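Local atomic coordinates of ribose transcriptional regulator (Enterococcus faecium DO, PDB entry 4RK1), a protein that binds ribose in its sugar-binding domain and probably acts as a LacI-type transcription factor that recognises regulatory DNA. Residues Lys8-Leu13 with Gly66-Thr71; Asn19-Thr24 with Gln237-Leu242; Thr186-Leu191 with Tyr214-Tyr219. All blocks are in the same frame, centred on the assembly; numbering follows the deposited sequence.

Contacts 1 and 3 are parallel strand pairs, one in each lobe of the sugar-binding domain. Their centres lie about 33 Å apart, on opposite sides of the centre of the chain. Contact 2 joins the starts of helices 20-33 and 239-255 beside the ribose. Its centre is about 15 Å from that of contact 1 and about 20 Å from that of contact 3. It touches both, through A70 with F22 and through Q237 with Y219. Along the chain, contact 1 closes before contact 3 opens. Contact 2 starts between the two segments of contact 1 and ends after contact 3. The ribose pocket therefore draws on residues far apart in sequence.

Contact 1 (Lys8-Leu13 with Gly66-Thr71); sequences KTIGVL and GFIIAT
G11 to L13 of strand 9-14 pair in parallel with F67 to I69 of strand 66-69, a buried contact in the sheet of the first lobe. Strand 39-44 flanks strand 9-14 on its other side. The strand axes are 19° from parallel. Four backbone hydrogen bonds alternate along the ladder: G11 N to G66 O (3.0 Å), I68 N to G11 O (2.8 Å), L13 N to I68 O (2.8 Å) and A70 N to L13 O (2.9 Å). G11 O also takes a CA-H...O contact from F67 CA at 3.2 Å.

One face of the sheet carries F67, L13 and I69. The F67 ring stands beside G11, which has no side chain there. Its CD2 edge meets L13 CD1 at 3.9 Å, with the methyl near the ring plane. F67 also touches F90, while L13 and I69 both reach V74. The other face carries I10, V12 and I68. I10 CG2 meets I68 CD1 at 4.2 Å, and V12 and I68 both lie on I29 of helix 20-33.

Past the strand end, T71 has OG1 anti to the backbone N (chi1 170°). This puts its methyl CG2 between the backbone N and the carbonyl carbon, where it packs on L13 CB at 3.9 Å. T71 OG1 bonds to A73 N and A45 O. At the other end, T9 OG1 bonds to E58 of the second subunit.

The side-chain groups that meet across the pair are all apolar, T71 contributing its methyl. The pairing thus rests on main-chain bonds between two apolar faces, where G66 N has no partner in the model.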
loop_
_atom_site.group_PDB
_atom_site.type_symbol
_atom_site.label_atom_id
_atom_site.label_comp_id
_atom_site.label_asym_id
_atom_site.label_seq_id
_atom_site.Cartn_x
_atom_site.Cartn_y
_atom_site.Cartn_z
ATOM N N LYS B 8 -15.432 16.712 14.251
ATOM C CA LYS B 8 -15.555 15.233 14.024
ATOM C C LYS B 8 -14.470 14.627 13.100
ATOM O O LYS B 8 -14.727 13.636 12.425
ATOM C CB LYS B 8 -16.945 14.900 13.447
ATOM C CG LYS B 8 -18.140 15.437 14.230
ATOM C CD LYS B 8 -18.271 14.793 15.600
ATOM C CE LYS B 8 -18.789 13.365 15.511
ATOM N NZ LYS B 8 -18.298 12.528 16.638
ATOM N N THR B 9 -13.269 15.203 13.080
ATOM C CA THR B 9 -12.211 14.775 12.163
ATOM C C THR B 9 -10.963 14.467 12.974
ATOM O O THR B 9 -10.589 15.247 13.859
ATOM C CB THR B 9 -11.871 15.861 11.113
ATOM O OG1 THR B 9 -13.016 16.144 10.310
ATOM C CG2 THR B 9 -10.752 15.394 10.185
ATOM N N ILE B 10 -10.333 13.331 12.674
ATOM C CA ILE B 10 -9.091 12.915 13.321
ATOM C C ILE B 10 -8.037 12.805 12.239
ATOM O O ILE B 10 -8.284 12.177 11.217
ATOM C CB ILE B 10 -9.250 11.526 13.990
ATOM C CG1 ILE B 10 -10.363 11.545 15.040
ATOM C CG2 ILE B 10 -7.933 11.034 14.586
ATOM C CD1 ILE B 10 -10.168 12.542 16.149
ATOM N N GLY B 11 -6.870 13.399 12.470
ATOM C CA GLY B 11 -5.738 13.308 11.551
ATOM C C GLY B 11 -4.717 12.253 11.931
ATOM O O GLY B 11 -4.292 12.176 13.075
ATOM N N VAL B 12 -4.318 11.444 10.952
ATOM C CA VAL B 12 -3.326 10.400 11.142
ATOM C C VAL B 12 -2.080 10.784 10.354
ATOM O O VAL B 12 -2.149 10.983 9.149
ATOM C CB VAL B 12 -3.867 9.043 10.657
ATOM C CG1 VAL B 12 -2.866 7.937 10.928
ATOM C CG2 VAL B 12 -5.191 8.736 11.329
ATOM N N LEU B 13 -0.946 10.907 11.036
ATOM C CA LEU B 13 0.288 11.295 10.388
ATOM C C LEU B 13 1.225 10.102 10.329
ATOM O O LEU B 13 1.614 9.562 11.360
ATOM C CB LEU B 13 0.934 12.476 11.124
ATOM C CG LEU B 13 0.379 13.863 10.774
ATOM C CD1 LEU B 13 -1.109 13.967 11.054
ATOM C CD2 LEU B 13 1.139 14.946 11.524
ATOM N N GLY B 66 -8.319 15.790 16.802
ATOM C CA GLY B 66 -7.294 15.013 17.498
ATOM C C GLY B 66 -6.396 14.373 16.473
ATOM O O GLY B 66 -6.758 14.313 15.304
ATOM N N PHE B 67 -5.223 13.917 16.908
ATOM C CA PHE B 67 -4.223 13.360 16.012
ATOM C C PHE B 67 -3.648 12.040 16.489
ATOM O O PHE B 67 -3.536 11.789 17.678
ATOM C CB PHE B 67 -3.072 14.343 15.816
ATOM C CG PHE B 67 -3.482 15.614 15.151
ATOM C CD1 PHE B 67 -4.091 16.628 15.883
ATOM C CD2 PHE B 67 -3.277 15.800 13.797
ATOM C CE1 PHE B 67 -4.481 17.808 15.272
ATOM C CE2 PHE B 67 -3.666 16.980 13.181
ATOM C CZ PHE B 67 -4.259 17.987 13.923
ATOM N N ILE B 68 -3.278 11.199 15.529
ATOM C CA ILE B 68 -2.543 9.985 15.795
ATOM C C ILE B 68 -1.271 10.092 14.976
ATOM O O ILE B 68 -1.321 10.187 13.758
ATOM C CB ILE B 68 -3.357 8.754 15.407
ATOM C CG1 ILE B 68 -4.663 8.732 16.216
ATOM C CG2 ILE B 68 -2.539 7.493 15.631
ATOM C CD1 ILE B 68 -5.669 7.705 15.743
ATOM N N ILE B 69 -0.140 10.080 15.665
ATOM C CA ILE B 69 1.131 10.492 15.107
ATOM C C ILE B 69 2.119 9.342 15.176
ATOM O O ILE B 69 2.568 8.958 16.264
ATOM C CB ILE B 69 1.695 11.703 15.891
ATOM C CG1 ILE B 69 0.667 12.844 15.894
ATOM C CG2 ILE B 69 3.016 12.163 15.280
ATOM C CD1 ILE B 69 1.071 14.053 16.715
ATOM N N ALA B 70 2.456 8.801 14.006
ATOM C CA ALA B 70 3.344 7.656 13.890
ATOM C C ALA B 70 4.707 8.027 13.307
ATOM O O ALA B 70 5.575 7.163 13.173
ATOM C CB ALA B 70 2.692 6.590 13.026
ATOM N N THR B 71 4.895 9.302 12.976
ATOM C CA THR B 71 6.129 9.776 12.341
ATOM C C THR B 71 6.957 10.656 13.290
ATOM O O THR B 71 6.405 11.462 14.034
ATOM C CB THR B 71 5.821 10.565 11.037
ATOM O OG1 THR B 71 7.012 11.206 10.553
ATOM C CG2 THR B 71 4.769 11.620 11.255
#

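Contact 2 (Asn19-Thr24 with Gln237-Leu242); sequences NPFFST and QPIFEL. With RIB (alpha-D-ribofuranose), chain K.
T24 and F240 bring the two backbones nearest, with 5.8 Å between T24 CA and F240 CA. Each segment runs from a loop or turn into the first turn of a helix. N19 is the N-cap of helix 20-33, and its OD1 accepts from F21 N at 2.9 Å. That donor sits well above the carbonyl plane of the amide. P238 is the N-cap of helix 239-255 and the centre of an inverse gamma turn. No hydrogen bond crosses between the segments.

F21 has the largest share of the contact, followed by I239 and T24. Its CG is anti to the backbone N (chi1 177°), and the ring stands between I239 and the sugar. I239 CG2 lies over one face in a CH-pi contact, 4.1 Å from the F21 ring centroid. Over the opposite face sits ribose C2, 3.5 Å from F21 CE2 and offset toward the ring rim. L242 CD2 closes on F21 CZ at 3.9 Å. The Q237 amide comes up near F21 CE1, its plane turned 25° from the ring. T24 CG2 packs on I239 CG2 at 3.8 Å.

Beside F21, the F22 ring receives F21 CD2 over its centre and brings CZ to 3.5 Å from ribose C1. D94, N139, R143, N192 and D220 are among the residues that hydrogen-bond the sugar. F21 and F22 give this pocket an aromatic wall, in the cleft between the lobes of a periplasmic-binding-protein-like domain.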
loop_
_atom_site.group_PDB
_atom_site.type_symbol
_atom_site.label_atom_id
_atom_site.label_comp_id
_atom_site.label_asym_id
_atom_site.label_seq_id
_atom_site.Cartn_x
_atom_site.Cartn_y
_atom_site.Cartn_z
ATOM N N ASN B 19 3.785 2.158 2.180
ATOM C CA ASN B 19 4.100 0.921 2.886
ATOM C C ASN B 19 2.806 0.308 3.402
ATOM O O ASN B 19 2.064 0.972 4.128
ATOM C CB ASN B 19 5.031 1.231 4.043
ATOM C CG ASN B 19 5.478 -0.000 4.800
ATOM O OD1 ASN B 19 4.892 -1.087 4.729
ATOM N ND2 ASN B 19 6.526 0.181 5.558
ATOM N N PRO B 20 2.527 -0.956 3.042
ATOM C CA PRO B 20 1.281 -1.592 3.516
ATOM C C PRO B 20 1.089 -1.594 5.042
ATOM O O PRO B 20 -0.055 -1.631 5.519
ATOM C CB PRO B 20 1.397 -3.027 2.976
ATOM C CG PRO B 20 2.272 -2.898 1.782
ATOM C CD PRO B 20 3.282 -1.849 2.142
ATOM N N PHE B 21 2.188 -1.570 5.802
ATOM C CA PHE B 21 2.103 -1.420 7.243
ATOM C C PHE B 21 1.243 -0.211 7.621
ATOM O O PHE B 21 0.348 -0.325 8.450
ATOM C CB PHE B 21 3.506 -1.301 7.881
ATOM C CG PHE B 21 3.463 -1.067 9.357
ATOM C CD1 PHE B 21 3.348 -2.135 10.235
ATOM C CD2 PHE B 21 3.459 0.221 9.876
ATOM C CE1 PHE B 21 3.254 -1.924 11.598
ATOM C CE2 PHE B 21 3.362 0.435 11.241
ATOM C CZ PHE B 21 3.270 -0.645 12.104
ATOM N N PHE B 22 1.507 0.944 7.012
ATOM C CA PHE B 22 0.814 2.171 7.397
ATOM C C PHE B 22 -0.590 2.262 6.834
ATOM O O PHE B 22 -1.457 2.859 7.465
ATOM C CB PHE B 22 1.641 3.400 7.047
ATOM C CG PHE B 22 2.878 3.505 7.866
ATOM C CD1 PHE B 22 2.784 3.749 9.224
ATOM C CD2 PHE B 22 4.123 3.294 7.304
ATOM C CE1 PHE B 22 3.915 3.801 10.008
ATOM C CE2 PHE B 22 5.262 3.355 8.083
ATOM C CZ PHE B 22 5.156 3.598 9.433
ATOM N N SER B 23 -0.838 1.651 5.676
ATOM C CA SER B 23 -2.207 1.628 5.157
ATOM C C SER B 23 -3.068 0.648 5.970
ATOM O O SER B 23 -4.228 0.930 6.245
ATOM C CB SER B 23 -2.255 1.357 3.649
ATOM O OG SER B 23 -1.535 0.202 3.297
ATOM N N THR B 24 -2.498 -0.470 6.405
ATOM C CA THR B 24 -3.235 -1.378 7.285
ATOM C C THR B 24 -3.463 -0.754 8.663
ATOM O O THR B 24 -4.516 -0.955 9.255
ATOM C CB THR B 24 -2.536 -2.738 7.397
ATOM O OG1 THR B 24 -2.550 -3.367 6.114
ATOM C CG2 THR B 24 -3.240 -3.636 8.393
ATOM N N GLN B 237 3.947 -7.885 13.659
ATOM C CA GLN B 237 3.334 -6.859 14.479
ATOM C C GLN B 237 1.826 -7.012 14.323
ATOM O O GLN B 237 1.358 -7.360 13.242
ATOM C CB GLN B 237 3.740 -5.470 13.996
ATOM C CG GLN B 237 5.194 -5.105 14.219
ATOM C CD GLN B 237 5.441 -3.629 13.999
ATOM O OE1 GLN B 237 6.028 -3.219 12.992
ATOM N NE2 GLN B 237 4.971 -2.816 14.926
ATOM N N PRO B 238 1.052 -6.760 15.391
ATOM C CA PRO B 238 -0.405 -6.821 15.252
ATOM C C PRO B 238 -0.904 -5.487 14.676
ATOM O O PRO B 238 -1.395 -4.620 15.414
ATOM C CB PRO B 238 -0.877 -7.031 16.694
ATOM C CG PRO B 238 0.148 -6.307 17.517
ATOM C CD PRO B 238 1.461 -6.460 16.777
ATOM N N ILE B 239 -0.774 -5.339 13.362
ATOM C CA ILE B 239 -0.816 -4.019 12.710
ATOM C C ILE B 239 -2.201 -3.392 12.814
ATOM O O ILE B 239 -2.357 -2.250 13.235
ATOM C CB ILE B 239 -0.452 -4.087 11.209
ATOM C CG1 ILE B 239 0.870 -4.826 10.988
ATOM C CG2 ILE B 239 -0.354 -2.676 10.628
ATOM C CD1 ILE B 239 1.108 -5.225 9.555
ATOM N N PHE B 240 -3.206 -4.157 12.416
ATOM C CA PHE B 240 -4.578 -3.683 12.423
ATOM C C PHE B 240 -4.997 -3.338 13.850
ATOM O O PHE B 240 -5.595 -2.289 14.088
ATOM C CB PHE B 240 -5.487 -4.769 11.814
ATOM C CG PHE B 240 -6.933 -4.363 11.664
ATOM C CD1 PHE B 240 -7.348 -3.617 10.574
ATOM C CD2 PHE B 240 -7.884 -4.768 12.596
ATOM C CE1 PHE B 240 -8.681 -3.271 10.413
ATOM C CE2 PHE B 240 -9.216 -4.413 12.449
ATOM C CZ PHE B 240 -9.614 -3.664 11.357
ATOM N N GLU B 241 -4.663 -4.218 14.794
ATOM C CA GLU B 241 -4.987 -4.018 16.214
ATOM C C GLU B 241 -4.286 -2.810 16.800
ATOM O O GLU B 241 -4.846 -2.135 17.651
ATOM C CB GLU B 241 -4.610 -5.251 17.050
ATOM C CG GLU B 241 -5.087 -5.203 18.499
ATOM C CD GLU B 241 -4.530 -6.327 19.363
ATOM O OE1 GLU B 241 -3.889 -7.249 18.823
ATOM O OE2 GLU B 241 -4.732 -6.288 20.593
ATOM N N LEU B 242 -3.050 -2.570 16.364
ATOM C CA LEU B 242 -2.300 -1.378 16.742
ATOM C C LEU B 242 -3.065 -0.118 16.345
ATOM O O LEU B 242 -3.202 0.817 17.134
ATOM C CB LEU B 242 -0.917 -1.406 16.081
ATOM C CG LEU B 242 0.006 -0.210 16.262
ATOM C CD1 LEU B 242 0.322 -0.004 17.730
ATOM C CD2 LEU B 242 1.280 -0.421 15.458
HETATM O O5 RIB K . 7.365 -1.484 7.692
HETATM C C5 RIB K . 7.534 -0.093 7.993
HETATM C C4 RIB K . 8.231 -0.014 9.277
HETATM O O4 RIB K . 8.412 1.354 9.680
HETATM C C3 RIB K . 7.275 -0.795 10.166
HETATM O O3 RIB K . 8.029 -1.886 10.661
HETATM C C2 RIB K . 6.808 0.233 11.175
HETATM O O2 RIB K . 6.894 -0.230 12.513
HETATM C C1 RIB K . 7.582 1.526 10.843
HETATM O O1 RIB K . 8.310 2.031 11.945
#

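Contact 3 (Thr186-Leu191 with Tyr214-Tyr219)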
loop_
_atom_site.group_PDB
_atom_site.type_symbol
_atom_site.label_atom_id
_atom_site.label_comp_id
_atom_site.label_asym_id
_atom_site.label_seq_id
_atom_site.Cartn_x
_atom_site.Cartn_y
_atom_site.Cartn_z
ATOM N N THR B 186 25.150 -15.971 5.194
ATOM C CA THR B 186 24.249 -17.051 4.793
ATOM C C THR B 186 22.796 -16.811 5.229
ATOM O O THR B 186 21.869 -17.421 4.684
ATOM C CB THR B 186 24.706 -18.405 5.371
ATOM O OG1 THR B 186 24.689 -18.353 6.801
ATOM C CG2 THR B 186 26.113 -18.766 4.888
ATOM N N GLY B 187 22.608 -15.948 6.227
ATOM C CA GLY B 187 21.274 -15.574 6.715
ATOM C C GLY B 187 21.111 -14.067 6.699
ATOM O O GLY B 187 22.102 -13.327 6.758
ATOM N N VAL B 188 19.865 -13.610 6.599
ATOM C CA VAL B 188 19.565 -12.183 6.486
ATOM C C VAL B 188 18.382 -11.806 7.369
ATOM O O VAL B 188 17.330 -12.450 7.307
ATOM C CB VAL B 188 19.207 -11.772 5.039
ATOM C CG1 VAL B 188 19.022 -10.255 4.943
ATOM C CG2 VAL B 188 20.268 -12.249 4.059
ATOM N N PHE B 189 18.557 -10.766 8.175
ATOM C CA PHE B 189 17.445 -10.118 8.880
ATOM C C PHE B 189 17.164 -8.791 8.187
ATOM O O PHE B 189 17.976 -7.867 8.240
ATOM C CB PHE B 189 17.779 -9.911 10.363
ATOM C CG PHE B 189 16.679 -9.232 11.181
ATOM C CD1 PHE B 189 15.330 -9.376 10.867
ATOM C CD2 PHE B 189 17.010 -8.472 12.296
ATOM C CE1 PHE B 189 14.350 -8.755 11.626
ATOM C CE2 PHE B 189 16.031 -7.859 13.064
ATOM C CZ PHE B 189 14.697 -8.002 12.729
ATOM N N ALA B 190 16.022 -8.725 7.508
ATOM C CA ALA B 190 15.541 -7.499 6.872
ATOM C C ALA B 190 14.629 -6.783 7.845
ATOM O O ALA B 190 13.705 -7.384 8.378
ATOM C CB ALA B 190 14.789 -7.826 5.588
ATOM N N LEU B 191 14.872 -5.497 8.073
ATOM C CA LEU B 191 14.179 -4.802 9.161
ATOM C C LEU B 191 12.706 -4.447 8.869
ATOM O O LEU B 191 11.994 -3.972 9.751
ATOM C CB LEU B 191 14.975 -3.597 9.641
ATOM C CG LEU B 191 15.986 -3.880 10.766
ATOM C CD1 LEU B 191 15.265 -4.210 12.068
ATOM C CD2 LEU B 191 16.945 -4.997 10.425
ATOM N N TYR B 214 20.072 -18.366 0.615
ATOM C CA TYR B 214 19.970 -17.399 1.709
ATOM C C TYR B 214 18.726 -17.654 2.527
ATOM O O TYR B 214 17.646 -17.805 1.968
ATOM C CB TYR B 214 19.928 -15.975 1.165
ATOM C CG TYR B 214 21.241 -15.531 0.581
ATOM C CD1 TYR B 214 22.218 -14.972 1.379
ATOM C CD2 TYR B 214 21.512 -15.700 -0.771
ATOM C CE1 TYR B 214 23.440 -14.583 0.850
ATOM C CE2 TYR B 214 22.729 -15.316 -1.311
ATOM C CZ TYR B 214 23.690 -14.763 -0.492
ATOM O OH TYR B 214 24.898 -14.381 -1.025
ATOM N N SER B 215 18.885 -17.702 3.841
ATOM C CA SER B 215 17.741 -17.669 4.758
ATOM C C SER B 215 17.404 -16.207 5.008
ATOM O O SER B 215 18.284 -15.406 5.295
ATOM C CB SER B 215 18.066 -18.369 6.074
ATOM O OG SER B 215 18.016 -19.778 5.935
ATOM N N ILE B 216 16.135 -15.848 4.858
ATOM C CA ILE B 216 15.712 -14.474 5.073
ATOM C C ILE B 216 14.552 -14.415 6.053
ATOM O O ILE B 216 13.562 -15.135 5.897
ATOM C CB ILE B 216 15.297 -13.799 3.751
ATOM C CG1 ILE B 216 16.472 -13.832 2.748
ATOM C CG2 ILE B 216 14.851 -12.364 4.007
ATOM C CD1 ILE B 216 16.073 -13.484 1.333
ATOM N N ILE B 217 14.685 -13.553 7.055
ATOM C CA ILE B 217 13.565 -13.209 7.931
ATOM C C ILE B 217 13.289 -11.705 7.853
ATOM O O ILE B 217 14.207 -10.888 7.882
ATOM C CB ILE B 217 13.776 -13.698 9.384
ATOM C CG1 ILE B 217 12.587 -13.288 10.269
ATOM C CG2 ILE B 217 15.061 -13.142 9.986
ATOM C CD1 ILE B 217 12.562 -13.978 11.601
ATOM N N GLY B 218 12.008 -11.356 7.715
ATOM C CA GLY B 218 11.570 -9.972 7.613
ATOM C C GLY B 218 10.947 -9.455 8.900
ATOM O O GLY B 218 11.193 -9.978 9.987
ATOM N N TYR B 219 10.149 -8.404 8.773
ATOM C CA TYR B 219 9.502 -7.786 9.935
ATOM C C TYR B 219 8.246 -7.046 9.504
ATOM O O TYR B 219 8.300 -6.217 8.578
ATOM C CB TYR B 219 10.459 -6.807 10.648
ATOM C CG TYR B 219 10.190 -6.646 12.130
ATOM C CD1 TYR B 219 9.134 -5.856 12.595
ATOM C CD2 TYR B 219 10.991 -7.298 13.076
ATOM C CE1 TYR B 219 8.892 -5.710 13.957
ATOM C CE2 TYR B 219 10.757 -7.166 14.433
ATOM C CZ TYR B 219 9.714 -6.375 14.879
ATOM O OH TYR B 219 9.498 -6.277 16.242
#
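Main-chain hydrogen bonds join strand 187-190, with T186 just before it, to strand 215-218 in parallel; the axes are 15° apart. S215 N gives to T186 O, V188 N to S215 O, I217 N to V188 O and A190 N to I217 O. The I217 N to V188 O bond is nearly straight at 2.9 Å. The V188 N to S215 O bond is short at 2.7 Å but bent, with 135° at the hydrogen. CA-H...O contacts run beside this ladder, among them G187 CA to S215 O at 3.3 Å.

The two strands and helix 193-205 make a beta-alpha-beta crossover in the second lobe. V188 and I216 share the face that the helix covers, through L199 and L203. There V188 CB meets I216 CG1 at 4.1 Å.

The other face carries F189 and I217, and aromatic packing continues past the strand ends to Y219. The F189 ring is turned edge-on to strand 215-218, with CD1 3.5 Å from I217 O and near I217 CG2. That methyl takes the crowded position between its backbone N and carbonyl carbon. F189 CZ reaches Y219 CD2 at 3.8 Å, near the F189 ring plane. L191 CD2 lies over one face of the same ring, and L191 O is 3.3 Å from Y219 CB. A116 of helix 109-122 touches both F189 and I217.

Polar groups at the ends find partners outside the pair. T186 OG1 bonds to H125 and S215 OG to A277 N. L191 O takes a weak hydrogen bond from R143, a residue of the ribose pocket.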